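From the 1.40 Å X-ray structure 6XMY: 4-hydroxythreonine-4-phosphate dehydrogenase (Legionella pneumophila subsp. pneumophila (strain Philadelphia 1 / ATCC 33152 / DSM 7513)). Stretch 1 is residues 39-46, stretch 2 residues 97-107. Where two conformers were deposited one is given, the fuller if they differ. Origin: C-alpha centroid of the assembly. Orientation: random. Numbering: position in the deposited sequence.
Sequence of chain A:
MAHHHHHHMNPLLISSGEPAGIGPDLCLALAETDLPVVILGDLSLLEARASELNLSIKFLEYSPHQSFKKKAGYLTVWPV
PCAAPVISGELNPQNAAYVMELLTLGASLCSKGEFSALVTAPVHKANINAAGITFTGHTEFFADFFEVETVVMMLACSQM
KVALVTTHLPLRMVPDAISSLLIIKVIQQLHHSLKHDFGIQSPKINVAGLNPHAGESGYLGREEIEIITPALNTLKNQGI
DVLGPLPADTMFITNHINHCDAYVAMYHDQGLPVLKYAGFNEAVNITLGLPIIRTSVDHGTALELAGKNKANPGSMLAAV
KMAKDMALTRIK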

ATOM      1  N   ILE A  39      -1.087  15.464  -8.274  1.00  9.90           N
ATOM      2  CA  ILE A  39       0.022  14.552  -8.544  1.00  8.69           C
ATOM      3  C   ILE A  39       1.325  15.181  -8.086  1.00  7.85           C
ATOM      4  O   ILE A  39       1.671  16.282  -8.527  1.00 10.56           O
ATOM      5  CB  ILE A  39       0.117  14.215 -10.042  1.00  8.75           C
ATOM      6  CG1 ILE A  39      -1.248  13.806 -10.611  1.00 10.67           C
ATOM      7  CG2 ILE A  39       1.191  13.164 -10.279  1.00 10.93           C
ATOM      8  CD1 ILE A  39      -1.927  12.671  -9.861  1.00 10.61           C
ATOM      9  N   LEU A  40       2.073  14.470  -7.251  1.00  8.94           N
ATOM     10  CA  LEU A  40       3.440  14.838  -6.911  1.00  8.55           C
ATOM     11  C   LEU A  40       4.370  14.217  -7.939  1.00  8.55           C
ATOM     12  O   LEU A  40       4.446  12.990  -8.036  1.00 10.20           O
ATOM     13  CB  LEU A  40       3.821  14.263  -5.555  1.00 11.93           C
ATOM     14  CG  LEU A  40       3.382  14.956  -4.293  1.00 16.32           C
ATOM     15  CD1 LEU A  40       3.762  14.043  -3.147  1.00 21.80           C
ATOM     16  CD2 LEU A  40       4.051  16.347  -4.161  1.00 15.58           C
ATOM     17  N   GLY A  41       5.083  15.048  -8.687  1.00  9.13           N
ATOM     18  CA  GLY A  41       5.993  14.514  -9.680  1.00  8.79           C
ATOM     19  C   GLY A  41       6.554  15.629 -10.527  1.00  8.13           C
ATOM     20  O   GLY A  41       6.160  16.795 -10.420  1.00  9.50           O
ATOM     21  N   ASP A  42       7.492  15.246 -11.380  1.00  9.68           N
ATOM     22  CA  ASP A  42       8.141  16.188 -12.281  1.00  9.56           C
ATOM     23  C   ASP A  42       7.179  16.539 -13.411  1.00 10.34           C
ATOM     24  O   ASP A  42       6.684  15.655 -14.115  1.00 11.65           O
ATOM     25  CB  ASP A  42       9.436  15.550 -12.785  1.00 10.54           C
ATOM     26  CG  ASP A  42      10.198  16.423 -13.752  1.00  9.82           C
ATOM     27  OD1 ASP A  42       9.614  16.830 -14.765  1.00 12.79           O
ATOM     28  OD2 ASP A  42      11.392  16.681 -13.507  1.00 12.82           O
ATOM     29  N   LEU A  43       6.890  17.833 -13.577  1.00  9.97           N
ATOM     30  CA  LEU A  43       5.885  18.231 -14.556  1.00 11.51           C
ATOM     31  C   LEU A  43       6.347  17.944 -15.984  1.00 11.73           C
ATOM     32  O   LEU A  43       5.556  17.482 -16.816  1.00 12.54           O
ATOM     33  CB  LEU A  43       5.528  19.709 -14.374  1.00 12.10           C
ATOM     34  CG  LEU A  43       4.514  20.286 -15.357  1.00 12.24           C
ATOM     35  CD1 LEU A  43       3.189  19.540 -15.271  1.00 15.63           C
ATOM     36  CD2 LEU A  43       4.314  21.767 -15.077  1.00 15.94           C
ATOM     37  N   SER A  44       7.615  18.218 -16.296  1.00 12.40           N
ATOM     38  CA  SER A  44       8.139  17.904 -17.623  0.61 12.30           C
ATOM     39  C   SER A  44       8.038  16.416 -17.916  1.00 11.61           C
ATOM     40  O   SER A  44       7.743  16.010 -19.051  1.00 12.71           O
ATOM     41  CB  SER A  44       9.597  18.340 -17.721  0.61 13.02           C
ATOM     42  OG  SER A  44       9.716  19.741 -17.595  0.61 15.27           O
ATOM     43  N   LEU A  45       8.299  15.585 -16.903  1.00 10.41           N
ATOM     44  CA  LEU A  45       8.165  14.141 -17.055  1.00 10.70           C
ATOM     45  C   LEU A  45       6.728  13.762 -17.376  1.00 11.20           C
ATOM     46  O   LEU A  45       6.470  12.972 -18.286  1.00 11.58           O
ATOM     47  CB  LEU A  45       8.614  13.450 -15.769  1.00 11.66           C
ATOM     48  CG  LEU A  45       8.085  12.029 -15.575  1.00 11.10           C
ATOM     49  CD1 LEU A  45       8.750  11.063 -16.571  1.00 12.55           C
ATOM     50  CD2 LEU A  45       8.338  11.587 -14.162  1.00 13.91           C
ATOM     51  N   LEU A  46       5.775  14.304 -16.620  1.00 10.82           N
ATOM     52  CA  LEU A  46       4.374  13.977 -16.866  1.00 10.68           C
ATOM     53  C   LEU A  46       3.936  14.426 -18.256  1.00 10.70           C
ATOM     54  O   LEU A  46       3.238  13.690 -18.963  1.00 11.48           O
ATOM     55  CB  LEU A  46       3.497  14.580 -15.764  1.00  9.91           C
ATOM     56  CG  LEU A  46       3.693  13.909 -14.404  1.00  9.71           C
ATOM     57  CD1 LEU A  46       3.120  14.756 -13.270  1.00 12.57           C
ATOM     58  CD2 LEU A  46       3.034  12.535 -14.409  1.00 12.20           C
ATOM     59  N   ALA A  97      16.859  10.019  -5.248  1.00 10.67           N
ATOM     60  CA  ALA A  97      16.561  11.070  -4.281  1.00 11.81           C
ATOM     61  C   ALA A  97      15.258  11.788  -4.617  1.00 12.19           C
ATOM     62  O   ALA A  97      14.508  12.186  -3.713  1.00 12.07           O
ATOM     63  CB  ALA A  97      17.731  12.051  -4.197  1.00 13.92           C
ATOM     64  N   TYR A  98      14.965  11.943  -5.906  1.00 11.31           N
ATOM     65  CA  TYR A  98      13.693  12.512  -6.330  1.00 10.02           C
ATOM     66  C   TYR A  98      12.526  11.676  -5.824  1.00  7.95           C
ATOM     67  O   TYR A  98      11.545  12.216  -5.286  1.00  9.00           O
ATOM     68  CB  TYR A  98      13.682  12.610  -7.854  1.00 10.00           C
ATOM     69  CG  TYR A  98      12.324  12.617  -8.512  1.00  8.88           C
ATOM     70  CD1 TYR A  98      11.598  13.793  -8.652  1.00  8.97           C
ATOM     71  CD2 TYR A  98      11.771  11.443  -9.006  1.00  8.36           C
ATOM     72  CE1 TYR A  98      10.361  13.796  -9.274  1.00  8.26           C
ATOM     73  CE2 TYR A  98      10.539  11.441  -9.630  1.00  9.19           C
ATOM     74  CZ  TYR A  98       9.837  12.621  -9.764  1.00  8.59           C
ATOM     75  OH  TYR A  98       8.610  12.628 -10.388  1.00  9.75           O
ATOM     76  N   VAL A  99      12.611  10.347  -5.980  1.00 10.26           N
ATOM     77  CA  VAL A  99      11.548   9.471  -5.495  1.00  9.57           C
ATOM     78  C   VAL A  99      11.368   9.640  -3.994  1.00  9.90           C
ATOM     79  O   VAL A  99      10.240   9.760  -3.492  1.00 10.73           O
ATOM     80  CB  VAL A  99      11.827   8.004  -5.878  1.00 10.19           C
ATOM     81  CG1 VAL A  99      10.818   7.091  -5.199  1.00 11.73           C
ATOM     82  CG2 VAL A  99      11.787   7.829  -7.402  1.00 10.09           C
ATOM     83  N   MET A 100      12.481   9.658  -3.253  1.00 10.49           N
ATOM     84  CA  MET A 100      12.383   9.833  -1.810  1.00 10.37           C
ATOM     85  C   MET A 100      11.806  11.192  -1.457  1.00  9.87           C
ATOM     86  O   MET A 100      11.129  11.319  -0.433  1.00 10.90           O
ATOM     87  CB  MET A 100      13.735   9.613  -1.136  1.00 12.12           C
ATOM     88  CG  MET A 100      14.276   8.191  -1.284  1.00 13.32           C
ATOM     89  SD  MET A 100      13.126   6.876  -0.819  1.00 14.68           S
ATOM     90  CE  MET A 100      12.845   7.288   0.883  1.00 18.13           C
ATOM     91  N   GLU A 101      12.044  12.206  -2.297  1.00 10.18           N
ATOM     92  CA  GLU A 101      11.444  13.518  -2.053  1.00 10.86           C
ATOM     93  C   GLU A 101       9.930  13.461  -2.200  1.00 10.35           C
ATOM     94  O   GLU A 101       9.205  14.078  -1.415  1.00 10.73           O
ATOM     95  CB  GLU A 101      12.032  14.578  -2.984  1.00 11.70           C
ATOM     96  CG  GLU A 101      11.675  16.009  -2.560  1.00 13.72           C
ATOM     97  CD  GLU A 101      12.349  16.420  -1.267  1.00 20.21           C
ATOM     98  OE1 GLU A 101      13.459  15.926  -0.993  1.00 22.02           O
ATOM     99  OE2 GLU A 101      11.754  17.224  -0.516  1.00 26.20           O
ATOM    100  N   LEU A 102       9.434  12.711  -3.187  1.00  9.93           N
ATOM    101  CA  LEU A 102       7.993  12.524  -3.315  1.00  9.53           C
ATOM    102  C   LEU A 102       7.411  11.901  -2.052  1.00  8.54           C
ATOM    103  O   LEU A 102       6.361  12.336  -1.562  1.00 10.25           O
ATOM    104  CB  LEU A 102       7.675  11.625  -4.514  1.00  9.68           C
ATOM    105  CG  LEU A 102       8.224  11.999  -5.898  1.00  9.26           C
ATOM    106  CD1 LEU A 102       7.712  11.006  -6.941  1.00 10.64           C
ATOM    107  CD2 LEU A 102       7.854  13.432  -6.284  1.00 10.98           C
ATOM    108  N   LEU A 103       8.078  10.878  -1.509  1.00 10.83           N
ATOM    109  CA  LEU A 103       7.582  10.223  -0.300  1.00 10.31           C
ATOM    110  C   LEU A 103       7.627  11.164   0.899  1.00 10.05           C
ATOM    111  O   LEU A 103       6.685  11.209   1.706  1.00 10.92           O
ATOM    112  CB  LEU A 103       8.408   8.968  -0.002  1.00 12.21           C
ATOM    113  CG  LEU A 103       7.957   7.643  -0.624  1.00 15.90           C
ATOM    114  CD1 LEU A 103       7.605   7.784  -2.083  1.00 17.53           C
ATOM    115  CD2 LEU A 103       9.008   6.563  -0.423  1.00 14.85           C
ATOM    116  N   THR A 104       8.728  11.904   1.045  1.00 11.22           N
ATOM    117  CA  THR A 104       8.903  12.777   2.202  1.00 12.23           C
ATOM    118  C   THR A 104       7.943  13.948   2.124  1.00 11.27           C
ATOM    119  O   THR A 104       7.250  14.273   3.097  1.00 12.71           O
ATOM    120  CB  THR A 104      10.355  13.268   2.253  1.00 13.51           C
ATOM    121  OG1 THR A 104      11.243  12.142   2.279  1.00 15.81           O
ATOM    122  CG2 THR A 104      10.599  14.143   3.489  1.00 17.08           C
ATOM    123  N   LEU A 105       7.858  14.576   0.958  1.00 14.41           N
ATOM    124  CA  LEU A 105       6.922  15.675   0.780  1.00 15.79           C
ATOM    125  C   LEU A 105       5.480  15.197   0.914  1.00 15.50           C
ATOM    126  O   LEU A 105       4.656  15.864   1.552  1.00 19.50           O
ATOM    127  CB  LEU A 105       7.176  16.326  -0.576  1.00 21.24           C
ATOM    128  CG  LEU A 105       6.586  17.677  -0.917  1.00 20.54           C
ATOM    129  CD1 LEU A 105       6.887  18.728   0.151  1.00 17.45           C
ATOM    130  CD2 LEU A 105       7.157  18.070  -2.277  1.00 19.79           C
ATOM    131  N   GLY A 106       5.162  14.023   0.368  1.00 15.76           N
ATOM    132  CA  GLY A 106       3.806  13.504   0.490  1.00 16.41           C
ATOM    133  C   GLY A 106       3.402  13.247   1.930  1.00 13.33           C
ATOM    134  O   GLY A 106       2.306  13.621   2.360  1.00 14.32           O
ATOM    135  N   ALA A 107       4.289  12.613   2.702  1.00 11.56           N
ATOM    136  CA  ALA A 107       4.002  12.374   4.113  1.00 11.36           C
ATOM    137  C   ALA A 107       3.838  13.687   4.866  1.00 11.83           C
ATOM    138  O   ALA A 107       2.903  13.850   5.661  1.00 12.28           O
ATOM    139  CB  ALA A 107       5.117  11.536   4.741  1.00 11.92           C
TER

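One hydrogen bond crosses between the stretches. Asp42 N donates to Tyr98 OH over 3.0 Å with an N-H...O angle of 148°, and the nitrogen lies near the plane of the ring, at its edge. Tyr98, with chi1 at 155° (t), thus reaches from the helix to the point where the strand 39-41 has ended and the next helix is about to begin. There Asp42 also serves as N-cap: its OD1 accepts from Leu45 N at 2.8 Å and 160°, while OD2 is satisfied elsewhere in the structure.

The apolar packing centres on Leu40, whose CA-to-CB bond points toward the helix and which has the largest covered area of any residue here, 95 Å². Its CB lies 4.2 Å from Leu102 CD2, and its CD2 lies 4.0 Å from Leu105 CD2. Leu102 starts sideways, but its end comes nearer to the strand.

Close approach to backbone forms a third group. Leu40 CD1 sits 3.5 Å from Leu102 O, a carbonyl already accepting from Gly106 N at 2.8 Å, and 3.7 Å from Gly106 CA. An ideal CB on Gly106 would stand 3.4 Å from Leu40 CD1, a tight fit. Likewise, Gly41 CA approaches Tyr98 OH to 3.3 Å.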